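Local coordinates for intracellular protein transport protein USO1 (Saccharomyces cerevisiae S288c, PDB 6LSU), which is required for protein transport from the ER to the Golgi complex, acting as a homodimeric membrane tether whose globular head is the part modelled here, at residues L408-M412 and C427-L431; M412-N416 and L512-K516. All coordinates share one frame; numbering follows the deposited sequence.

Interaction 1: L408-M412 and C427-L431; sequences LINWM and CSRLL
The antiparallel helix pair of the seventh armadillo repeat, in the globular head, packs here through L408, I409, W411 and M412 of helix 404-414 against C427, S428, L430 and L431 of helix 421-435. The axes of the two short segments approach to 9.3 Å, with 147° between their directions, and the nearest CA atoms are those of L408 and C427. L408 points at the partner helix and divides its methyls between L430 and C427. CD1 reaches CD2 of L430 at 3.7 Å, the two leucines crossing at about a right angle. Its other methyl, CD2, lies 3.8 Å from SG of C427 and also nears L430, while CB rests 3.9 Å from CG of L431. L431 turns CD1 on to CG1 of I409 as well. The sulfur of C427 is also 3.8 Å from CB of W411 and approaches that residue's six-membered ring obliquely, a sulfur-aromatic contact. M412 reaches across to the partner helix: CG anti to the backbone N (chi1 -165°) and an extended next torsion put SD 3.7 Å from CB of S428, and the bend at the last torsion carries CE to CD1 of L431. L359 of helix 354-366 and F376 of helix 370-376 both touch L408 and L430, and F519 of helix 514-528 packs on M412. The contact is buried and made of apolar carbon and thioether or thiol sulfur, so its cohesion probably comes from shape and exclusion of water, with backbone polar groups served inside each helix, as by M412 N to L408 O.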
ATOM      1  N   LEU A 408      13.887   3.715 -14.079  1.00 54.80           N
ATOM      2  CA  LEU A 408      13.661   2.805 -12.949  1.00 53.36           C
ATOM      3  C   LEU A 408      15.021   2.292 -12.459  1.00 50.86           C
ATOM      4  O   LEU A 408      15.291   2.358 -11.290  1.00 50.24           O
ATOM      5  CB  LEU A 408      12.737   1.663 -13.379  1.00 49.16           C
ATOM      6  CG  LEU A 408      11.287   2.081 -13.580  1.00 49.27           C
ATOM      7  CD1 LEU A 408      10.462   0.887 -14.012  1.00 54.52           C
ATOM      8  CD2 LEU A 408      10.659   2.654 -12.316  1.00 49.41           C
ATOM      9  N   ILE A 409      15.824   1.800 -13.380  1.00 53.38           N
ATOM     10  CA  ILE A 409      17.130   1.159 -13.077  1.00 54.80           C
ATOM     11  C   ILE A 409      18.039   2.212 -12.480  1.00 54.31           C
ATOM     12  O   ILE A 409      18.689   1.950 -11.490  1.00 51.83           O
ATOM     13  CB  ILE A 409      17.709   0.528 -14.341  1.00 55.96           C
ATOM     14  CG1 ILE A 409      16.835  -0.671 -14.746  1.00 57.96           C
ATOM     15  CG2 ILE A 409      19.146   0.120 -14.066  1.00 59.75           C
ATOM     16  CD1 ILE A 409      17.210  -1.314 -16.071  1.00 57.20           C
ATOM     17  N   ASN A 410      17.961   3.414 -13.019  1.00 52.51           N
ATOM     18  CA  ASN A 410      18.797   4.502 -12.523  1.00 52.17           C
ATOM     19  C   ASN A 410      18.367   4.829 -11.095  1.00 53.39           C
ATOM     20  O   ASN A 410      19.236   5.012 -10.234  1.00 62.89           O
ATOM     21  CB  ASN A 410      18.669   5.672 -13.481  1.00 61.91           C
ATOM     22  CG  ASN A 410      19.425   6.832 -12.916  1.00 56.24           C
ATOM     23  OD1 ASN A 410      18.858   7.614 -12.163  1.00 61.15           O
ATOM     24  ND2 ASN A 410      20.709   6.811 -13.193  1.00 57.76           N
ATOM     25  N   TRP A 411      17.080   4.954 -10.850  1.00 53.09           N
ATOM     26  CA  TRP A 411      16.568   5.403  -9.535  1.00 57.05           C
ATOM     27  C   TRP A 411      16.867   4.320  -8.526  1.00 53.82           C
ATOM     28  O   TRP A 411      17.440   4.658  -7.455  1.00 52.87           O
ATOM     29  CB  TRP A 411      15.073   5.706  -9.572  1.00 60.78           C
ATOM     30  CG  TRP A 411      14.795   7.082 -10.062  1.00 54.84           C
ATOM     31  CD1 TRP A 411      15.608   7.870 -10.805  1.00 56.96           C
ATOM     32  CD2 TRP A 411      13.584   7.819  -9.874  1.00 57.22           C
ATOM     33  NE1 TRP A 411      14.988   9.058 -11.095  1.00 55.77           N
ATOM     34  CE2 TRP A 411      13.761   9.062 -10.500  1.00 53.88           C
ATOM     35  CE3 TRP A 411      12.393   7.557  -9.207  1.00 61.02           C
ATOM     36  CZ2 TRP A 411      12.767  10.019 -10.527  1.00 59.28           C
ATOM     37  CZ3 TRP A 411      11.421   8.522  -9.207  1.00 62.08           C
ATOM     38  CH2 TRP A 411      11.605   9.734  -9.860  1.00 60.90           C
ATOM     39  N   MET A 412      16.555   3.080  -8.919  1.00 51.07           N
ATOM     40  CA  MET A 412      16.813   1.889  -8.087  1.00 53.41           C
ATOM     41  C   MET A 412      18.274   1.913  -7.594  1.00 57.37           C
ATOM     42  O   MET A 412      18.480   1.640  -6.361  1.00 59.85           O
ATOM     43  CB  MET A 412      16.535   0.592  -8.858  1.00 46.51           C
ATOM     44  CG  MET A 412      16.446  -0.551  -7.914  1.00 48.09           C
ATOM     45  SD  MET A 412      16.163  -2.110  -8.726  1.00 52.78           S
ATOM     46  CE  MET A 412      17.398  -1.979  -9.997  1.00 59.77           C
ATOM     47  N   CYS A 427      10.584   0.975  -7.255  1.00 49.91           N
ATOM     48  CA  CYS A 427      11.225   0.850  -8.599  1.00 49.55           C
ATOM     49  C   CYS A 427      11.536  -0.636  -8.878  1.00 49.34           C
ATOM     50  O   CYS A 427      11.229  -1.160  -9.949  1.00 51.93           O
ATOM     51  CB  CYS A 427      12.481   1.701  -8.671  1.00 44.79           C
ATOM     52  SG  CYS A 427      12.085   3.458  -8.922  1.00 46.93           S
ATOM     53  N   SER A 428      12.092  -1.316  -7.901  1.00 49.91           N
ATOM     54  CA  SER A 428      12.479  -2.737  -8.013  1.00 52.57           C
ATOM     55  C   SER A 428      11.215  -3.580  -8.261  1.00 49.32           C
ATOM     56  O   SER A 428      11.230  -4.404  -9.100  1.00 51.51           O
ATOM     57  CB  SER A 428      13.217  -3.180  -6.769  1.00 51.94           C
ATOM     58  OG  SER A 428      13.257  -4.588  -6.639  1.00 49.68           O
ATOM     59  N   ARG A 429      10.153  -3.335  -7.532  1.00 47.25           N
ATOM     60  CA  ARG A 429       8.882  -4.082  -7.660  1.00 52.49           C
ATOM     61  C   ARG A 429       8.218  -3.807  -9.028  1.00 51.97           C
ATOM     62  O   ARG A 429       7.665  -4.768  -9.591  1.00 48.02           O
ATOM     63  CB  ARG A 429       7.966  -3.707  -6.501  1.00 55.36           C
ATOM     64  CG  ARG A 429       8.547  -4.103  -5.153  1.00 66.55           C
ATOM     65  CD  ARG A 429       8.116  -5.466  -4.665  1.00 80.09           C
ATOM     66  NE  ARG A 429       6.691  -5.317  -4.452  1.00 98.33           N
ATOM     67  CZ  ARG A 429       6.105  -5.010  -3.296  1.00115.25           C
ATOM     68  NH1 ARG A 429       6.820  -4.893  -2.184  1.00119.04           N
ATOM     69  NH2 ARG A 429       4.788  -4.858  -3.262  1.00117.07           N
ATOM     70  N   LEU A 430       8.327  -2.590  -9.569  1.00 46.28           N
ATOM     71  CA  LEU A 430       7.714  -2.236 -10.869  1.00 46.27           C
ATOM     72  C   LEU A 430       8.471  -2.959 -11.973  1.00 53.04           C
ATOM     73  O   LEU A 430       7.803  -3.610 -12.802  1.00 49.70           O
ATOM     74  CB  LEU A 430       7.724  -0.713 -11.079  1.00 44.31           C
ATOM     75  CG  LEU A 430       7.228  -0.232 -12.431  1.00 42.94           C
ATOM     76  CD1 LEU A 430       5.922  -0.884 -12.840  1.00 42.86           C
ATOM     77  CD2 LEU A 430       7.085   1.266 -12.432  1.00 42.72           C
ATOM     78  N   LEU A 431       9.812  -2.914 -11.917  1.00 57.16           N
ATOM     79  CA  LEU A 431      10.685  -3.663 -12.843  1.00 50.16           C
ATOM     80  C   LEU A 431      10.310  -5.135 -12.793  1.00 49.30           C
ATOM     81  O   LEU A 431      10.365  -5.821 -13.881  1.00 51.41           O
ATOM     82  CB  LEU A 431      12.158  -3.470 -12.435  1.00 56.82           C
ATOM     83  CG  LEU A 431      12.818  -2.224 -13.018  1.00 56.07           C
ATOM     84  CD1 LEU A 431      14.109  -1.926 -12.288  1.00 62.33           C
ATOM     85  CD2 LEU A 431      13.088  -2.387 -14.503  1.00 58.51           C
TER

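Interaction 2: M412-N416 and L512-K516; sequences MLYAN and LNPFK
Y414 lays its ring obliquely against the aliphatic part of K516, with CE1 of the tyrosine 3.6 Å from CD of the lysine. With CG anti to the backbone N (chi1 170°), the lysine chain runs out so that CD comes beside the ring, and the bend at chi3 then turns CE and NZ, the latter in a salt bridge with D507. L413 touches the same residue through its carbonyl O, 3.4 Å from CB of K516, and through its CD2, 3.5 Å from the backbone O of K516. The polar link is made by N513, whose ND2 donates to L413 O at 3.0 Å. The donor lies in the carbonyl plane, on a lone pair, and the N-H...O angle is 150°, although the oxygen is somewhat tilted out of the asparagine amide plane. The other end of this amide, OD1, accepts a weak bond from K516 N and another weak one from R424 of helix 421-435. N416 crosses N513 obliquely, the two amide planes 30° apart, with its ND2 3.2 Å from CB of N513. V502 of helix 499-504 touches L413, Y414 and K516. A leucine in place of N513 would probably leave L413 O without this donor and the K516 amide without its side-chain cap, so that the turn into the helix would be held less firmly. N513 thus works in two directions, one amide atom inward to its own helix and one across to the end of the neighbouring helix. The arrangement is an asparagine N-cap, with a weak capping bond, at the start of helix 514-528, set against the last turn of helix 404-414, and it joins armadillo repeats 7 and 8 in the head.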
ATOM      1  N   MET A 412      16.555   3.080  -8.919  1.00 51.07           N
ATOM      2  CA  MET A 412      16.813   1.889  -8.087  1.00 53.41           C
ATOM      3  C   MET A 412      18.274   1.913  -7.594  1.00 57.37           C
ATOM      4  O   MET A 412      18.480   1.640  -6.361  1.00 59.85           O
ATOM      5  CB  MET A 412      16.535   0.592  -8.858  1.00 46.51           C
ATOM      6  CG  MET A 412      16.446  -0.551  -7.914  1.00 48.09           C
ATOM      7  SD  MET A 412      16.163  -2.110  -8.726  1.00 52.78           S
ATOM      8  CE  MET A 412      17.398  -1.979  -9.997  1.00 59.77           C
ATOM      9  N   LEU A 413      19.237   2.151  -8.503  1.00 54.85           N
ATOM     10  CA  LEU A 413      20.696   1.901  -8.264  1.00 57.78           C
ATOM     11  C   LEU A 413      21.348   3.126  -7.626  1.00 57.45           C
ATOM     12  O   LEU A 413      21.988   2.928  -6.576  1.00 64.58           O
ATOM     13  CB  LEU A 413      21.430   1.613  -9.581  1.00 59.04           C
ATOM     14  CG  LEU A 413      21.058   0.317 -10.275  1.00 55.32           C
ATOM     15  CD1 LEU A 413      21.839   0.136 -11.548  1.00 55.23           C
ATOM     16  CD2 LEU A 413      21.280  -0.859  -9.353  1.00 61.27           C
ATOM     17  N   TYR A 414      21.193   4.315  -8.245  1.00 55.55           N
ATOM     18  CA  TYR A 414      22.003   5.514  -7.941  1.00 62.23           C
ATOM     19  C   TYR A 414      21.198   6.638  -7.279  1.00 65.44           C
ATOM     20  O   TYR A 414      21.759   7.774  -7.184  1.00 74.91           O
ATOM     21  CB  TYR A 414      22.672   6.072  -9.207  1.00 65.49           C
ATOM     22  CG  TYR A 414      23.445   5.056 -10.000  1.00 70.42           C
ATOM     23  CD1 TYR A 414      24.700   4.607  -9.607  1.00 63.53           C
ATOM     24  CD2 TYR A 414      22.887   4.523 -11.160  1.00 74.40           C
ATOM     25  CE1 TYR A 414      25.372   3.626 -10.335  1.00 63.86           C
ATOM     26  CE2 TYR A 414      23.550   3.551 -11.895  1.00 76.99           C
ATOM     27  CZ  TYR A 414      24.790   3.090 -11.473  1.00 72.10           C
ATOM     28  OH  TYR A 414      25.406   2.107 -12.193  1.00 75.63           O
ATOM     29  N   ALA A 415      19.937   6.411  -6.872  1.00 75.07           N
ATOM     30  CA  ALA A 415      19.094   7.519  -6.356  1.00 69.91           C
ATOM     31  C   ALA A 415      19.036   7.428  -4.844  1.00 79.63           C
ATOM     32  O   ALA A 415      17.902   7.528  -4.281  1.00 77.74           O
ATOM     33  CB  ALA A 415      17.710   7.511  -6.944  1.00 79.30           C
ATOM     34  N   ASN A 416      20.193   7.264  -4.203  1.00 82.44           N
ATOM     35  CA  ASN A 416      20.311   7.502  -2.739  1.00 90.02           C
ATOM     36  C   ASN A 416      20.443   9.021  -2.554  1.00 91.56           C
ATOM     37  O   ASN A 416      20.640   9.750  -3.564  1.00105.61           O
ATOM     38  CB  ASN A 416      21.414   6.647  -2.115  1.00 88.16           C
ATOM     39  CG  ASN A 416      22.807   7.093  -2.505  1.00 87.06           C
ATOM     40  OD1 ASN A 416      22.995   7.979  -3.339  1.00 88.14           O
ATOM     41  ND2 ASN A 416      23.800   6.489  -1.889  1.00 87.39           N
ATOM     42  N   LEU A 512      29.056   3.772   0.591  1.00 60.84           N
ATOM     43  CA  LEU A 512      28.158   4.943   0.660  1.00 68.21           C
ATOM     44  C   LEU A 512      26.788   4.695  -0.026  1.00 73.45           C
ATOM     45  O   LEU A 512      25.958   5.583   0.002  1.00 77.28           O
ATOM     46  CB  LEU A 512      28.891   6.083  -0.032  1.00 69.13           C
ATOM     47  CG  LEU A 512      30.224   6.465   0.614  1.00 79.17           C
ATOM     48  CD1 LEU A 512      30.644   7.876   0.216  1.00 71.72           C
ATOM     49  CD2 LEU A 512      30.141   6.350   2.141  1.00 81.59           C
ATOM     50  N   ASN A 513      26.592   3.558  -0.684  1.00 67.14           N
ATOM     51  CA  ASN A 513      25.357   3.232  -1.417  1.00 64.56           C
ATOM     52  C   ASN A 513      25.209   1.714  -1.461  1.00 59.57           C
ATOM     53  O   ASN A 513      25.046   1.134  -2.523  1.00 57.74           O
ATOM     54  CB  ASN A 513      25.393   3.852  -2.817  1.00 64.85           C
ATOM     55  CG  ASN A 513      24.093   3.675  -3.565  1.00 64.48           C
ATOM     56  OD1 ASN A 513      23.130   3.122  -3.019  1.00 58.31           O
ATOM     57  ND2 ASN A 513      24.068   4.139  -4.804  1.00 64.27           N
ATOM     58  N   PRO A 514      25.307   1.002  -0.330  1.00 52.06           N
ATOM     59  CA  PRO A 514      25.391  -0.456  -0.367  1.00 61.06           C
ATOM     60  C   PRO A 514      24.244  -1.059  -1.202  1.00 60.48           C
ATOM     61  O   PRO A 514      24.503  -1.981  -1.990  1.00 62.84           O
ATOM     62  CB  PRO A 514      25.337  -0.886   1.116  1.00 57.55           C
ATOM     63  CG  PRO A 514      24.741   0.362   1.812  1.00 55.28           C
ATOM     64  CD  PRO A 514      25.271   1.536   1.024  1.00 52.29           C
ATOM     65  N   PHE A 515      23.040  -0.492  -1.057  1.00 61.20           N
ATOM     66  CA  PHE A 515      21.769  -1.034  -1.602  1.00 59.15           C
ATOM     67  C   PHE A 515      21.839  -1.113  -3.141  1.00 57.67           C
ATOM     68  O   PHE A 515      21.279  -2.072  -3.749  1.00 58.97           O
ATOM     69  CB  PHE A 515      20.595  -0.234  -1.028  1.00 58.54           C
ATOM     70  CG  PHE A 515      20.214  -0.792   0.313  1.00 54.95           C
ATOM     71  CD1 PHE A 515      19.712  -2.065   0.383  1.00 55.33           C
ATOM     72  CD2 PHE A 515      20.397  -0.082   1.469  1.00 60.20           C
ATOM     73  CE1 PHE A 515      19.394  -2.627   1.591  1.00 58.68           C
ATOM     74  CE2 PHE A 515      20.073  -0.651   2.688  1.00 61.25           C
ATOM     75  CZ  PHE A 515      19.592  -1.928   2.745  1.00 64.12           C
ATOM     76  N   LYS A 516      22.578  -0.208  -3.774  1.00 50.10           N
ATOM     77  CA  LYS A 516      22.895  -0.361  -5.217  1.00 55.74           C
ATOM     78  C   LYS A 516      23.288  -1.815  -5.547  1.00 62.78           C
ATOM     79  O   LYS A 516      22.851  -2.363  -6.594  1.00 62.25           O
ATOM     80  CB  LYS A 516      24.088   0.497  -5.585  1.00 54.71           C
ATOM     81  CG  LYS A 516      24.631   0.241  -6.962  1.00 56.87           C
ATOM     82  CD  LYS A 516      25.440   1.393  -7.473  1.00 59.42           C
ATOM     83  CE  LYS A 516      26.831   1.429  -6.870  1.00 63.13           C
ATOM     84  NZ  LYS A 516      27.552   2.621  -7.383  1.00 62.46           N
TER

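Overall arrangement
Both contacts begin on helix 404-414 and share M412, and their centres lie about 11 Å apart. Interaction 1 joins two helices within armadillo repeat 7, whereas interaction 2 carries the end of the first of them to repeat 8. M412 belongs to both ranges, but its side chain serves interaction 1 and meets helix 514-528 further along, at F519; its carbonyl O accepts a hydrogen bond from R424 of helix 421-435. R424 also reaches N513 weakly, so helix 421-435, which carries 427-431, also touches on the capping residue. Interaction 1 is largely buried, about 17 Å from the centre of the chain; interaction 2, about 23 Å from it, is partly buried.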